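Local structure of histidine triad protein (Bacillus subtilis, 1Y23) at residues 74-78 with 79-83; 64-67 with 68-72. The protein probably binds nucleotides and cleaves their phosphate-linked derivatives, as other members of the HIT family do, and holds a zinc ion in the crystal. All coordinates share one frame; numbering follows the deposited sequence.

Contact 1. Residues 74-78 with 79-83; sequences AIRDE and FEPIG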
loop_
_atom_site.group_PDB
_atom_site.type_symbol
_atom_site.label_atom_id
_atom_site.label_comp_id
_atom_site.label_asym_id
_atom_site.label_seq_id
_atom_site.Cartn_x
_atom_site.Cartn_y
_atom_site.Cartn_z
ATOM N N ALA B 74 12.908 9.461 -1.856
ATOM C CA ALA B 74 13.109 10.766 -2.466
ATOM C C ALA B 74 12.256 11.809 -1.754
ATOM O O ALA B 74 12.734 12.892 -1.415
ATOM C CB ALA B 74 12.747 10.713 -3.941
ATOM N N ILE B 75 10.991 11.476 -1.521
ATOM C CA ILE B 75 10.080 12.394 -0.849
ATOM C C ILE B 75 10.504 12.611 0.590
ATOM O O ILE B 75 10.419 13.727 1.102
ATOM C CB ILE B 75 8.628 11.865 -0.862
ATOM C CG1 ILE B 75 8.100 11.826 -2.293
ATOM C CG2 ILE B 75 7.738 12.754 -0.008
ATOM C CD1 ILE B 75 6.721 11.211 -2.409
ATOM N N ARG B 76 10.966 11.547 1.243
ATOM C CA ARG B 76 11.396 11.638 2.637
ATOM C C ARG B 76 12.620 12.529 2.789
ATOM O O ARG B 76 12.738 13.274 3.763
ATOM C CB ARG B 76 11.719 10.250 3.207
ATOM C CG ARG B 76 12.163 10.287 4.673
ATOM C CD ARG B 76 13.049 9.097 5.032
ATOM N NE ARG B 76 14.210 9.001 4.147
ATOM C CZ ARG B 76 15.179 8.094 4.262
ATOM N NH1 ARG B 76 15.139 7.191 5.237
ATOM N NH2 ARG B 76 16.181 8.080 3.388
ATOM N N ASP B 77 13.543 12.438 1.836
ATOM C CA ASP B 77 14.754 13.250 1.898
ATOM C C ASP B 77 14.482 14.713 1.549
ATOM O O ASP B 77 15.106 15.614 2.107
ATOM C CB ASP B 77 15.830 12.717 0.945
ATOM C CG ASP B 77 16.300 11.322 1.305
ATOM O OD1 ASP B 77 16.161 10.912 2.477
ATOM O OD2 ASP B 77 16.834 10.641 0.407
ATOM N N GLU B 78 13.553 14.945 0.626
ATOM C CA GLU B 78 13.239 16.302 0.203
ATOM C C GLU B 78 12.496 17.130 1.245
ATOM O O GLU B 78 12.812 18.304 1.443
ATOM C CB GLU B 78 12.425 16.276 -1.095
ATOM C CG GLU B 78 12.020 17.656 -1.619
ATOM C CD GLU B 78 13.206 18.589 -1.822
ATOM O OE1 GLU B 78 14.128 18.238 -2.591
ATOM O OE2 GLU B 78 13.213 19.681 -1.212
ATOM N N PHE B 79 11.526 16.521 1.918
ATOM C CA PHE B 79 10.727 17.231 2.909
ATOM C C PHE B 79 10.875 16.713 4.329
ATOM O O PHE B 79 10.219 17.211 5.242
ATOM C CB PHE B 79 9.260 17.169 2.517
ATOM C CG PHE B 79 9.002 17.576 1.107
ATOM C CD1 PHE B 79 8.442 16.680 0.206
ATOM C CD2 PHE B 79 9.298 18.867 0.678
ATOM C CE1 PHE B 79 8.172 17.060 -1.104
ATOM C CE2 PHE B 79 9.035 19.261 -0.627
ATOM C CZ PHE B 79 8.469 18.357 -1.522
ATOM N N GLU B 80 11.713 15.703 4.510
ATOM C CA GLU B 80 11.956 15.146 5.831
ATOM C C GLU B 80 10.732 15.073 6.750
ATOM O O GLU B 80 10.738 15.632 7.853
ATOM C CB GLU B 80 13.058 15.945 6.522
ATOM C CG GLU B 80 14.386 15.877 5.801
ATOM C CD GLU B 80 15.452 16.703 6.478
ATOM O OE1 GLU B 80 15.714 16.460 7.679
ATOM O OE2 GLU B 80 16.030 17.589 5.809
ATOM N N PRO B 81 9.664 14.385 6.309
ATOM C CA PRO B 81 8.448 14.253 7.118
ATOM C C PRO B 81 8.713 13.413 8.371
ATOM O O PRO B 81 9.764 12.787 8.495
ATOM C CB PRO B 81 7.483 13.564 6.161
ATOM C CG PRO B 81 8.396 12.677 5.378
ATOM C CD PRO B 81 9.533 13.627 5.053
ATOM N N ILE B 82 7.752 13.398 9.289
ATOM C CA ILE B 82 7.879 12.628 10.522
ATOM C C ILE B 82 7.344 11.208 10.322
ATOM O O ILE B 82 7.519 10.343 11.178
ATOM C CB ILE B 82 7.101 13.305 11.681
ATOM C CG1 ILE B 82 5.607 13.383 11.342
ATOM C CG2 ILE B 82 7.651 14.698 11.916
ATOM C CD1 ILE B 82 4.753 13.956 12.462
ATOM N N GLY B 83 6.684 10.992 9.187
ATOM C CA GLY B 83 6.125 9.692 8.861
ATOM C C GLY B 83 5.763 9.622 7.387
ATOM O O GLY B 83 5.980 10.582 6.645
#
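Phe-79 N donates to Ile-75 O at 3.1 Å, with an N-H...O angle of 163°, and this nearly straight bond marks the last regular turn of helix 67-79. Glu-80 N approaches Arg-76 O as well, but its bond is weak and the position of that oxygen is uncertain. Side chains pack round this helix end. Phe-79 CG lies anti to its own carbonyl carbon (chi1 -51°), which folds the ring back beside Glu-78. Glu-78 CG then sits over the middle of one ring face, 3.6 Å from the centroid and only 14° off the ring normal, a CH-pi contact. The ring's edge is met in plane by Ile-75 CG2, 4.0 Å from Phe-79 CD1. Glu-78 bends at chi2, and its carboxylate continues to a salt bridge from OE1 to Arg-141 of the second subunit. Ile-134 of that subunit also packs on Phe-79.

Toward the second subunit, Arg-76 and Asp-77 form a salt bridge between neighbours: Arg-76 NH2 reaches Asp-77 OD1 on the syn side at 3.0 Å, while Arg-76 NE reaches the same oxygen more weakly. This pairing helps to fix the rotation of the guanidinium group, which also makes a cation-pi contact with Tyr-54 of the second subunit. Past Glu-80, Pro-81 folds back on the helix, its CD 3.6 Å from Arg-76 CA, and its ring touches Pro-107 of strand 103-108. This is a helix C-terminus closed by a residue in the left-handed region, Glu-80, followed by a proline that has no N-H to bond back to the helix; it leads into a classic beta bulge, where Ile-82 and Gly-83 both face Arg-108, and so joins helix 67-79 to strand 83-90 in the HIT fold.

Contact 2. Residues 64-67 with 68-72; sequences YFHA and VPKIA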
loop_
_atom_site.group_PDB
_atom_site.type_symbol
_atom_site.label_atom_id
_atom_site.label_comp_id
_atom_site.label_asym_id
_atom_site.label_seq_id
_atom_site.Cartn_x
_atom_site.Cartn_y
_atom_site.Cartn_z
ATOM N N TYR B 64 6.846 -2.702 -11.565
ATOM C CA TYR B 64 6.183 -1.627 -10.842
ATOM C C TYR B 64 6.655 -1.277 -9.440
ATOM O O TYR B 64 7.098 -0.155 -9.195
ATOM C CB TYR B 64 4.679 -1.894 -10.761
ATOM C CG TYR B 64 3.946 -0.875 -9.923
ATOM C CD1 TYR B 64 3.599 0.367 -10.444
ATOM C CD2 TYR B 64 3.652 -1.135 -8.580
ATOM C CE1 TYR B 64 2.978 1.336 -9.647
ATOM C CE2 TYR B 64 3.035 -0.175 -7.770
ATOM C CZ TYR B 64 2.699 1.061 -8.315
ATOM O OH TYR B 64 2.088 2.015 -7.524
ATOM N N PHE B 65 6.550 -2.229 -8.519
ATOM C CA PHE B 65 6.885 -1.983 -7.120
ATOM C C PHE B 65 8.246 -1.402 -6.766
ATOM O O PHE B 65 8.348 -0.652 -5.798
ATOM C CB PHE B 65 6.675 -3.252 -6.287
ATOM C CG PHE B 65 6.785 -3.014 -4.797
ATOM C CD1 PHE B 65 5.861 -2.203 -4.137
ATOM C CD2 PHE B 65 7.828 -3.566 -4.061
ATOM C CE1 PHE B 65 5.981 -1.945 -2.769
ATOM C CE2 PHE B 65 7.955 -3.312 -2.691
ATOM C CZ PHE B 65 7.028 -2.501 -2.046
ATOM N N HIS B 66 9.289 -1.748 -7.517
ATOM C CA HIS B 66 10.614 -1.236 -7.195
ATOM C C HIS B 66 10.640 0.298 -7.140
ATOM O O HIS B 66 11.385 0.893 -6.352
ATOM C CB HIS B 66 11.665 -1.742 -8.196
ATOM C CG HIS B 66 11.622 -1.049 -9.518
ATOM N ND1 HIS B 66 10.838 -1.485 -10.563
ATOM C CD2 HIS B 66 12.213 0.095 -9.942
ATOM C CE1 HIS B 66 10.940 -0.638 -11.572
ATOM N NE2 HIS B 66 11.768 0.332 -11.220
ATOM N N ALA B 67 9.825 0.942 -7.965
ATOM C CA ALA B 67 9.780 2.402 -7.983
ATOM C C ALA B 67 9.215 3.009 -6.686
ATOM O O ALA B 67 9.585 4.124 -6.303
ATOM C CB ALA B 67 8.970 2.892 -9.184
ATOM N N VAL B 68 8.333 2.277 -6.006
ATOM C CA VAL B 68 7.726 2.767 -4.771
ATOM C C VAL B 68 8.747 3.152 -3.692
ATOM O O VAL B 68 8.692 4.251 -3.136
ATOM C CB VAL B 68 6.717 1.723 -4.208
ATOM C CG1 VAL B 68 6.245 2.126 -2.806
ATOM C CG2 VAL B 68 5.528 1.623 -5.148
ATOM N N PRO B 69 9.690 2.253 -3.379
ATOM C CA PRO B 69 10.689 2.575 -2.356
ATOM C C PRO B 69 11.550 3.772 -2.763
ATOM O O PRO B 69 11.818 4.663 -1.951
ATOM C CB PRO B 69 11.498 1.285 -2.252
ATOM C CG PRO B 69 10.471 0.228 -2.566
ATOM C CD PRO B 69 9.775 0.833 -3.760
ATOM N N LYS B 70 11.970 3.793 -4.025
ATOM C CA LYS B 70 12.800 4.881 -4.528
ATOM C C LYS B 70 12.081 6.217 -4.359
ATOM O O LYS B 70 12.634 7.164 -3.798
ATOM C CB LYS B 70 13.128 4.670 -6.009
ATOM C CG LYS B 70 13.896 3.398 -6.323
ATOM C CD LYS B 70 14.083 3.260 -7.829
ATOM C CE LYS B 70 15.060 2.164 -8.197
ATOM N NZ LYS B 70 14.571 0.823 -7.845
ATOM N N ILE B 71 10.851 6.286 -4.849
ATOM C CA ILE B 71 10.070 7.509 -4.754
ATOM C C ILE B 71 9.824 7.888 -3.301
ATOM O O ILE B 71 9.900 9.065 -2.939
ATOM C CB ILE B 71 8.734 7.359 -5.508
ATOM C CG1 ILE B 71 9.031 7.117 -6.997
ATOM C CG2 ILE B 71 7.880 8.606 -5.333
ATOM C CD1 ILE B 71 7.815 6.782 -7.850
ATOM N N ALA B 72 9.547 6.898 -2.459
ATOM C CA ALA B 72 9.311 7.168 -1.043
ATOM C C ALA B 72 10.537 7.816 -0.394
ATOM O O ALA B 72 10.409 8.803 0.329
ATOM C CB ALA B 72 8.947 5.881 -0.312
HETATM O O HOH W 1 13.510 -0.810 -5.048
#
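A nearly linear bond, 2.9 Å from Ile-71 N to Ala-67 O with an angle of 172° at the hydrogen, identifies the first turn of helix 67-79, the helix that lies against the antiparallel sheet of the HIT fold. Val-68 N also bonds to Phe-65 O, although the place of that oxygen is less sure. Pro-69, having no N-H to donate, suits this first turn.

Facing the second subunit, Lys-70 bends at chi4 (66°) and brings NZ to the edge of the His-66 ring, near its plane, 3.2 Å from His-66 CD2. A water donates to His-66 O at 3.0 Å and takes a weak bond from Lys-70 NZ, whose stronger partner is Asp-58 of the second subunit, in a salt bridge. Shortening this side chain to an alanine is likely to leave that aspartate without its cationic mate and the water held from His-66 alone within this turn.

The sheet side is mostly apolar. Ala-67 CB lies 4.3 Å from Ile-71 CD1, and both side chains touch Tyr-23 of the sheet; Tyr-64 packs there too, its OH bonded to Val-44 O. At the subunit interface, Phe-65 stacks on Phe-65 of the second subunit and Pro-69 packs on its Phe-56. Val-68 CG2 touches both neighbouring rings obliquely, at 4.0 Å from Tyr-64 CE2 and from Phe-65 CD1.

In the fold
Both contacts are local and belong to helix 67-79: contact 2 forms its first turn, contact 1 its end, with centres about 14 Å apart. Contact 2 is buried, its centre about 11 Å from the centre of the chain, and relies mainly on aliphatic and aromatic groups against the sheet and the second subunit. Contact 1 lies about 18 Å out, at the surface, where charged side chains join a ring and a proline and the chain turns toward strand 83-90. Each also meets the second subunit, with a salt bridge of its own, but the charges are reversed: a lysine is this chain's contribution in contact 2, a glutamate in contact 1. Aromatic packing across the interface accompanies both.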